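Local coordinates for ferripyochelin binding protein (Salmonella enterica subsp. enterica serovar Typhimurium, PDB 3R3R) that binds zinc through histidine side chains and probably acts as a gamma-class carbonic anhydrase-like metalloprotein, at residues A[61-66]-A[84-89]; A[94-99]-A[107-112]; A[22-27]-A[34-39]. All blocks are in the same frame, centred on the assembly; numbering follows the deposited sequence.

How the contacts relate
All three contacts lie in a single-stranded left-handed beta-helix; three sheets, parallel throughout the coils, form its faces. Along the chain contact 3 (22-27 with 34-39) comes first, contact 1 (61-66 with 84-89) follows and contact 2 (94-99 with 107-112) comes last. Strands 23-24, 62-63 and 107-109 belong to one sheet; strands 34-36 and 84-86 share a second; strand 97-99 lies in a third. Centres of contacts 1 and 2 are 9 Å apart and the two touch, through Asp65 with His94 and Ile86 with Leu98. Contact 3 is centred about 10 Å from contact 1 and 17 Å from contact 2. Contact 2 carries zinc ligand His99, so contact 1 adjoins a metal-binding coil.

Contact 1 of 3, residues A[61-66]-A[84-89]; sequences TNIQDG and LIIGED
Thr61 meets the 84-89 segment with both branches of its side chain, one polar and one apolar. The polar branch makes the hydrogen bond of this contact: the hydroxyl OG1 of Thr61 donates to the backbone O of Gly87 at 2.8 Å. The C=O...donor angle is 136° and the hydroxyl is tilted 21° from the carbonyl plane. The same OG1 is also hydrogen-bonded to the backbone N of Val90, so it is gripped from two points of the next turn.

The apolar branch points inward. With CG2 of Thr61 anti to the backbone N (its OG1 at chi1 -75°), that methyl packs on CG2 of Ile86 at 4.0 Å, the two side chains crossing obliquely. Ile63 adds a tip-to-tip touch, its CD1 4.2 Å from CD1 of Ile86. Leu69 and Ile57 close around both isoleucines in the interior of the helix.

Outward, the charged ends of Glu88 and Asp89 turn to Arg60 in salt bridges. Thr61 therefore joins two environments: its hydroxyl satisfies a backbone carbonyl at the turn between two faces of the beta-helix, while its methyl extends the aliphatic core.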
loop_
_atom_site.group_PDB
_atom_site.type_symbol
_atom_site.label_atom_id
_atom_site.label_comp_id
_atom_site.label_asym_id
_atom_site.label_seq_id
_atom_site.Cartn_x
_atom_site.Cartn_y
_atom_site.Cartn_z
ATOM N N THR A 61 -4.959 -4.234 -5.633
ATOM C CA THR A 61 -3.681 -3.949 -4.982
ATOM C C THR A 61 -3.470 -4.874 -3.794
ATOM O O THR A 61 -4.408 -5.148 -3.032
ATOM C CB THR A 61 -3.638 -2.466 -4.580
ATOM O OG1 THR A 61 -3.410 -1.716 -5.783
ATOM C CG2 THR A 61 -2.567 -2.156 -3.512
ATOM N N ASN A 62 -2.243 -5.393 -3.675
ATOM C CA ASN A 62 -1.869 -6.239 -2.559
ATOM C C ASN A 62 -0.968 -5.482 -1.594
ATOM O O ASN A 62 -0.051 -4.757 -2.004
ATOM C CB ASN A 62 -1.236 -7.562 -3.027
ATOM C CG ASN A 62 -0.035 -7.370 -3.943
ATOM O OD1 ASN A 62 -0.169 -7.240 -5.188
ATOM N ND2 ASN A 62 1.133 -7.362 -3.350
ATOM N N ILE A 63 -1.266 -5.650 -0.313
ATOM C CA ILE A 63 -0.438 -5.140 0.757
ATOM C C ILE A 63 0.104 -6.351 1.508
ATOM O O ILE A 63 -0.626 -7.025 2.243
ATOM C CB ILE A 63 -1.232 -4.227 1.740
ATOM C CG1 ILE A 63 -1.999 -3.106 1.005
ATOM C CG2 ILE A 63 -0.278 -3.650 2.787
ATOM C CD1 ILE A 63 -1.133 -2.173 0.198
ATOM N N GLN A 64 1.386 -6.634 1.307
ATOM C CA GLN A 64 1.951 -7.895 1.759
ATOM C C GLN A 64 2.352 -7.918 3.232
ATOM O O GLN A 64 2.403 -6.881 3.931
ATOM C CB GLN A 64 3.108 -8.312 0.855
ATOM C CG GLN A 64 2.661 -8.638 -0.547
ATOM C CD GLN A 64 3.853 -8.920 -1.452
ATOM O OE1 GLN A 64 4.950 -9.248 -0.967
ATOM N NE2 GLN A 64 3.649 -8.828 -2.752
ATOM N N ASP A 65 2.636 -9.137 3.674
ATOM C CA ASP A 65 2.753 -9.493 5.077
ATOM C C ASP A 65 3.735 -8.599 5.799
ATOM O O ASP A 65 4.845 -8.338 5.308
ATOM C CB ASP A 65 3.281 -10.935 5.220
ATOM C CG ASP A 65 2.848 -11.877 4.081
ATOM O OD1 ASP A 65 2.226 -12.937 4.368
ATOM O OD2 ASP A 65 3.178 -11.596 2.906
ATOM N N GLY A 66 3.356 -8.166 6.998
ATOM C CA GLY A 66 4.265 -7.396 7.838
ATOM C C GLY A 66 4.405 -5.928 7.494
ATOM O O GLY A 66 5.199 -5.239 8.114
ATOM N N LEU A 84 -2.527 8.733 2.761
ATOM C CA LEU A 84 -1.835 7.698 2.018
ATOM C C LEU A 84 -2.733 7.270 0.872
ATOM O O LEU A 84 -3.843 6.762 1.107
ATOM C CB LEU A 84 -1.541 6.522 2.951
ATOM C CG LEU A 84 -0.899 5.290 2.299
ATOM C CD1 LEU A 84 0.411 5.622 1.577
ATOM C CD2 LEU A 84 -0.659 4.244 3.385
ATOM N N ILE A 85 -2.257 7.474 -0.353
ATOM C CA ILE A 85 -3.058 7.214 -1.541
ATOM C C ILE A 85 -2.305 6.209 -2.382
ATOM O O ILE A 85 -1.163 6.461 -2.749
ATOM C CB ILE A 85 -3.267 8.507 -2.343
ATOM C CG1 ILE A 85 -4.062 9.523 -1.514
ATOM C CG2 ILE A 85 -3.973 8.193 -3.671
ATOM C CD1 ILE A 85 -4.008 10.972 -2.035
ATOM N N ILE A 86 -2.932 5.071 -2.661
ATOM C CA ILE A 86 -2.288 3.999 -3.413
ATOM C C ILE A 86 -3.224 3.615 -4.554
ATOM O O ILE A 86 -4.423 3.421 -4.334
ATOM C CB ILE A 86 -2.013 2.756 -2.520
ATOM C CG1 ILE A 86 -1.175 3.133 -1.295
ATOM C CG2 ILE A 86 -1.361 1.609 -3.327
ATOM C CD1 ILE A 86 -1.038 2.003 -0.299
ATOM N N GLY A 87 -2.678 3.501 -5.763
ATOM C CA GLY A 87 -3.478 3.222 -6.948
ATOM C C GLY A 87 -3.847 1.767 -7.137
ATOM O O GLY A 87 -3.884 0.990 -6.179
ATOM N N GLU A 88 -4.166 1.427 -8.388
ATOM C CA GLU A 88 -4.635 0.107 -8.791
ATOM C C GLU A 88 -3.480 -0.781 -9.246
ATOM O O GLU A 88 -2.471 -0.284 -9.760
ATOM C CB GLU A 88 -5.627 0.240 -9.955
ATOM C CG GLU A 88 -6.782 1.160 -9.632
ATOM C CD GLU A 88 -7.899 1.100 -10.664
ATOM O OE1 GLU A 88 -7.656 0.748 -11.836
ATOM O OE2 GLU A 88 -9.049 1.406 -10.297
ATOM N N ASP A 89 -3.621 -2.094 -9.065
ATOM C CA ASP A 89 -2.627 -3.072 -9.532
ATOM C C ASP A 89 -1.247 -2.798 -8.947
ATOM O O ASP A 89 -0.228 -2.974 -9.621
ATOM C CB ASP A 89 -2.569 -3.102 -11.069
ATOM C CG ASP A 89 -3.898 -3.491 -11.689
ATOM O OD1 ASP A 89 -4.404 -4.595 -11.385
ATOM O OD2 ASP A 89 -4.472 -2.669 -12.422
#

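Contact 2 of 3, residues A[94-99]-A[107-112]; sequences HKVMLH and VLVGMG. With ZN (zinc ion), chain B.
His94 and Met111 lie at matching corners of successive coils, their CA atoms 4.6 Å apart. The backbone N of Gly112 donates to O of His94 at 2.9 Å, the donor nearly in line with the carbonyl at a C=O...N angle of 169°. Two CA-H...O contacts accompany this bond, from CA of Met111 to O of His94 and from CA of Gly112 to O of Lys95 (3.4 Å).

Among the side chains, Val96 faces the interior. Its CG1, anti to the backbone N (chi1 164°), meets CG1 of Val109 at 3.9 Å, and its CG2 lies over the turn, 3.4 Å from O of Gly110. On the outer side, CB of His94 approaches CB of Met111 at 4.1 Å, and SD of Met111 stands at the edge of the imidazole, 5.4 Å from the ring centroid, a Met-aromatic contact. ND1 of the same ring is hydrogen-bonded to Asp65 on the preceding coil.

At the far end of the strand, NE2 of His99 binds zinc at 2.0 Å, with three waters and His70 completing the coordination; Asp117 holds ND1 of His99 as a second-shell partner. Turns of successive coils stacked with inward-facing valines fit the left-handed beta-helix of hexapeptide-repeat proteins, and the zinc ligand on the following strand is consistent with membership of the gamma-class carbonic anhydrase family.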
loop_
_atom_site.group_PDB
_atom_site.type_symbol
_atom_site.label_atom_id
_atom_site.label_comp_id
_atom_site.label_asym_id
_atom_site.label_seq_id
_atom_site.Cartn_x
_atom_site.Cartn_y
_atom_site.Cartn_z
ATOM N N HIS A 94 6.497 -7.360 1.019
ATOM C CA HIS A 94 6.483 -7.732 2.427
ATOM C C HIS A 94 7.223 -6.690 3.250
ATOM O O HIS A 94 8.257 -6.164 2.820
ATOM C CB HIS A 94 7.212 -9.071 2.642
ATOM C CG HIS A 94 6.819 -10.173 1.696
ATOM N ND1 HIS A 94 5.669 -10.918 1.858
ATOM C CD2 HIS A 94 7.460 -10.703 0.619
ATOM C CE1 HIS A 94 5.603 -11.831 0.898
ATOM N NE2 HIS A 94 6.680 -11.722 0.138
ATOM N N LYS A 95 6.746 -6.437 4.463
ATOM C CA LYS A 95 7.496 -5.633 5.425
ATOM C C LYS A 95 7.803 -4.237 4.903
ATOM O O LYS A 95 8.826 -3.654 5.264
ATOM C CB LYS A 95 8.782 -6.336 5.872
ATOM C CG LYS A 95 8.502 -7.531 6.784
ATOM C CD LYS A 95 9.792 -8.255 7.204
ATOM C CE LYS A 95 10.625 -7.475 8.161
ATOM N NZ LYS A 95 9.860 -7.304 9.425
ATOM N N VAL A 96 6.913 -3.669 4.097
ATOM C CA VAL A 96 7.092 -2.306 3.618
ATOM C C VAL A 96 6.474 -1.303 4.589
ATOM O O VAL A 96 5.437 -1.577 5.213
ATOM C CB VAL A 96 6.518 -2.173 2.186
ATOM C CG1 VAL A 96 6.318 -0.715 1.799
ATOM C CG2 VAL A 96 7.459 -2.866 1.215
ATOM N N MET A 97 7.138 -0.160 4.734
ATOM C CA MET A 97 6.648 0.963 5.521
ATOM C C MET A 97 6.204 2.063 4.570
ATOM O O MET A 97 7.048 2.622 3.849
ATOM C CB MET A 97 7.824 1.485 6.355
ATOM C CG MET A 97 7.505 2.682 7.237
ATOM S SD MET A 97 6.423 2.271 8.608
ATOM C CE MET A 97 5.017 3.334 8.279
ATOM N N LEU A 98 4.907 2.371 4.549
ATOM C CA LEU A 98 4.389 3.478 3.722
ATOM C C LEU A 98 3.836 4.527 4.644
ATOM O O LEU A 98 3.017 4.207 5.514
ATOM C CB LEU A 98 3.259 3.008 2.800
ATOM C CG LEU A 98 3.623 1.934 1.764
ATOM C CD1 LEU A 98 2.389 1.606 0.907
ATOM C CD2 LEU A 98 4.809 2.331 0.912
ATOM N N HIS A 99 4.245 5.774 4.457
ATOM C CA HIS A 99 3.799 6.830 5.353
ATOM C C HIS A 99 3.447 8.070 4.547
ATOM O O HIS A 99 4.334 8.736 4.017
ATOM C CB HIS A 99 4.872 7.182 6.392
ATOM C CG HIS A 99 4.304 7.704 7.680
ATOM N ND1 HIS A 99 3.905 9.011 7.853
ATOM C CD2 HIS A 99 4.006 7.066 8.837
ATOM C CE1 HIS A 99 3.411 9.154 9.073
ATOM N NE2 HIS A 99 3.481 7.993 9.701
ATOM N N VAL A 107 2.685 -0.194 -9.645
ATOM C CA VAL A 107 3.960 0.068 -8.986
ATOM C C VAL A 107 4.279 -1.140 -8.130
ATOM O O VAL A 107 3.386 -1.694 -7.473
ATOM C CB VAL A 107 3.864 1.329 -8.094
ATOM C CG1 VAL A 107 5.110 1.502 -7.212
ATOM C CG2 VAL A 107 3.631 2.554 -8.970
ATOM N N LEU A 108 5.535 -1.564 -8.160
ATOM C CA LEU A 108 6.007 -2.616 -7.261
ATOM C C LEU A 108 6.966 -1.952 -6.270
ATOM O O LEU A 108 8.004 -1.449 -6.630
ATOM C CB LEU A 108 6.702 -3.715 -8.065
ATOM C CG LEU A 108 7.446 -4.800 -7.277
ATOM C CD1 LEU A 108 6.510 -5.480 -6.396
ATOM C CD2 LEU A 108 8.101 -5.780 -8.222
ATOM N N VAL A 109 6.605 -2.048 -4.991
ATOM C CA VAL A 109 7.445 -1.532 -3.916
ATOM C C VAL A 109 8.174 -2.720 -3.285
ATOM O O VAL A 109 7.550 -3.562 -2.625
ATOM C CB VAL A 109 6.643 -0.783 -2.842
ATOM C CG1 VAL A 109 7.599 -0.147 -1.812
ATOM C CG2 VAL A 109 5.752 0.312 -3.471
ATOM N N GLY A 110 9.477 -2.814 -3.525
ATOM C CA GLY A 110 10.221 -3.981 -3.078
ATOM C C GLY A 110 10.183 -4.177 -1.571
ATOM O O GLY A 110 10.174 -3.213 -0.796
ATOM N N MET A 111 10.187 -5.437 -1.163
ATOM C CA MET A 111 10.066 -5.802 0.233
ATOM C C MET A 111 11.084 -5.056 1.102
ATOM O O MET A 111 12.233 -4.833 0.695
ATOM C CB MET A 111 10.216 -7.331 0.393
ATOM C CG MET A 111 11.587 -7.879 0.063
ATOM S SD MET A 111 11.548 -9.699 -0.036
ATOM C CE MET A 111 11.179 -9.916 -1.773
ATOM N N GLY A 112 10.658 -4.667 2.297
ATOM C CA GLY A 112 11.544 -4.020 3.242
ATOM C C GLY A 112 11.836 -2.554 2.947
ATOM O O GLY A 112 12.681 -1.959 3.601
HETATM ZN ZN ZN B . 2.964 7.583 11.606
HETATM O O HOH W 1 2.447 9.821 11.689
HETATM O O HOH W 2 3.050 8.378 13.425
HETATM O O HOH W 3 5.040 8.598 11.786
#

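Contact 3 of 3, residues A[22-27]-A[34-39]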
loop_
_atom_site.group_PDB
_atom_site.type_symbol
_atom_site.label_atom_id
_atom_site.label_comp_id
_atom_site.label_asym_id
_atom_site.label_seq_id
_atom_site.Cartn_x
_atom_site.Cartn_y
_atom_site.Cartn_z
ATOM N N VAL A 22 -12.661 -8.512 -1.254
ATOM C CA VAL A 22 -11.505 -8.024 -0.509
ATOM C C VAL A 22 -11.096 -9.063 0.525
ATOM O O VAL A 22 -11.952 -9.579 1.253
ATOM C CB VAL A 22 -11.816 -6.676 0.174
ATOM C CG1 VAL A 22 -10.650 -6.218 1.058
ATOM C CG2 VAL A 22 -12.094 -5.625 -0.875
ATOM N N MET A 23 -9.805 -9.387 0.581
ATOM C CA MET A 23 -9.299 -10.215 1.665
ATOM C C MET A 23 -8.629 -9.330 2.714
ATOM O O MET A 23 -7.758 -8.533 2.379
ATOM C CB MET A 23 -8.256 -11.212 1.158
ATOM C CG MET A 23 -7.699 -12.100 2.263
ATOM S SD MET A 23 -6.347 -13.161 1.682
ATOM C CE MET A 23 -5.072 -11.944 1.361
ATOM N N ILE A 24 -9.045 -9.458 3.969
ATOM C CA ILE A 24 -8.313 -8.840 5.067
ATOM C C ILE A 24 -7.970 -9.929 6.060
ATOM O O ILE A 24 -8.850 -10.485 6.720
ATOM C CB ILE A 24 -9.089 -7.716 5.769
ATOM C CG1 ILE A 24 -9.590 -6.687 4.748
ATOM C CG2 ILE A 24 -8.198 -7.042 6.808
ATOM C CD1 ILE A 24 -11.043 -6.249 4.963
ATOM N N ASP A 25 -6.694 -10.264 6.162
ATOM C CA ASP A 25 -6.322 -11.376 7.019
ATOM C C ASP A 25 -6.810 -11.139 8.439
ATOM O O ASP A 25 -6.742 -10.024 8.954
ATOM C CB ASP A 25 -4.814 -11.563 7.071
ATOM C CG ASP A 25 -4.452 -12.932 7.595
ATOM O OD1 ASP A 25 -4.567 -13.884 6.792
ATOM O OD2 ASP A 25 -4.137 -13.079 8.800
ATOM N N THR A 26 -7.246 -12.192 9.102
ATOM C CA THR A 26 -7.742 -12.072 10.462
ATOM C C THR A 26 -6.674 -11.559 11.420
ATOM O O THR A 26 -6.995 -11.061 12.467
ATOM C CB THR A 26 -8.281 -13.406 11.003
ATOM O OG1 THR A 26 -7.249 -14.392 10.971
ATOM C CG2 THR A 26 -9.453 -13.873 10.168
ATOM N N SER A 27 -5.406 -11.731 11.062
ATOM C CA SER A 27 -4.303 -11.320 11.951
ATOM C C SER A 27 -3.890 -9.863 11.731
ATOM O O SER A 27 -3.012 -9.351 12.410
ATOM C CB SER A 27 -3.086 -12.229 11.762
ATOM O OG SER A 27 -2.449 -11.976 10.517
ATOM N N VAL A 34 -10.043 3.836 6.209
ATOM C CA VAL A 34 -9.272 3.045 5.259
ATOM C C VAL A 34 -10.258 2.557 4.219
ATOM O O VAL A 34 -11.227 1.864 4.538
ATOM C CB VAL A 34 -8.582 1.855 5.936
ATOM C CG1 VAL A 34 -7.847 1.001 4.911
ATOM C CG2 VAL A 34 -7.613 2.365 7.017
ATOM N N ARG A 35 -10.009 2.935 2.974
ATOM C CA ARG A 35 -10.925 2.681 1.866
ATOM C C ARG A 35 -10.267 1.645 0.961
ATOM O O ARG A 35 -9.258 1.931 0.328
ATOM C CB ARG A 35 -11.171 4.003 1.121
ATOM C CG ARG A 35 -11.538 5.160 2.064
ATOM C CD ARG A 35 -11.424 6.525 1.417
ATOM N NE ARG A 35 -11.531 7.601 2.405
ATOM C CZ ARG A 35 -11.423 8.893 2.107
ATOM N NH1 ARG A 35 -11.212 9.267 0.845
ATOM N NH2 ARG A 35 -11.534 9.814 3.060
ATOM N N LEU A 36 -10.808 0.430 0.934
ATOM C CA LEU A 36 -10.206 -0.670 0.189
ATOM C C LEU A 36 -11.112 -0.994 -0.983
ATOM O O LEU A 36 -12.260 -1.414 -0.804
ATOM C CB LEU A 36 -10.046 -1.904 1.073
ATOM C CG LEU A 36 -9.221 -1.678 2.337
ATOM C CD1 LEU A 36 -9.080 -2.984 3.077
ATOM C CD2 LEU A 36 -7.833 -1.083 2.017
ATOM N N ALA A 37 -10.598 -0.773 -2.181
ATOM C CA ALA A 37 -11.337 -1.043 -3.401
ATOM C C ALA A 37 -11.428 -2.544 -3.702
ATOM O O ALA A 37 -10.846 -3.370 -2.997
ATOM C CB ALA A 37 -10.717 -0.287 -4.549
ATOM N N ASP A 38 -12.204 -2.888 -4.722
ATOM C CA ASP A 38 -12.395 -4.278 -5.118
ATOM C C ASP A 38 -11.075 -5.024 -5.293
ATOM O O ASP A 38 -10.110 -4.482 -5.829
ATOM C CB ASP A 38 -13.115 -4.358 -6.463
ATOM C CG ASP A 38 -14.544 -3.846 -6.426
ATOM O OD1 ASP A 38 -15.121 -3.631 -5.337
ATOM O OD2 ASP A 38 -15.099 -3.692 -7.530
ATOM N N ASP A 39 -11.062 -6.285 -4.872
ATOM C CA ASP A 39 -9.955 -7.199 -5.142
ATOM C C ASP A 39 -8.653 -6.842 -4.429
ATOM O O ASP A 39 -7.604 -7.372 -4.774
ATOM C CB ASP A 39 -9.718 -7.343 -6.651
ATOM C CG ASP A 39 -10.845 -8.084 -7.347
ATOM O OD1 ASP A 39 -11.180 -9.216 -6.933
ATOM O OD2 ASP A 39 -11.405 -7.520 -8.303
#
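Val22 and Ile24 close over the end of Leu36 in the tightly packed part of this contact. CD1 of Leu36 is the shared point: CG1 of Val22 lies 4.1 Å from it, and CG1 of Ile24 reaches the same methyl at 4.1 Å. Val22 crosses Leu36 at about a right angle. With CG of Leu36 anti to its carbonyl carbon (chi1 -57°), the isobutyl group extends toward the 22-27 segment. Ile18 of strand 17-18 packs against both Leu36 and Ile24.

The other methyl of Val22 leads to the turn, where CG2 comes 3.3 Å from O of Ala37 and 4.2 Å from N of Asp39. Here the packing gives way to a more open, polar side. The side chains of Asp38 and Asp39 leave the backbone away from the 22-27 segment; the carboxylate of Asp39 forms salt bridges with Lys175 and Arg21, and that of Asp38 bonds to N of Gln20. At the opposite end of the 22-27 segment, Asp25 OD2 accepts from N of Ser27 at 2.9 Å, an Asx turn, and from OG of Ser27 at 2.6 Å, the two donors coming from opposite faces of the carboxylate. OG is also bonded to N of Leu45.

Contact between the segments is accordingly apolar, while these carboxylates find partners nearby.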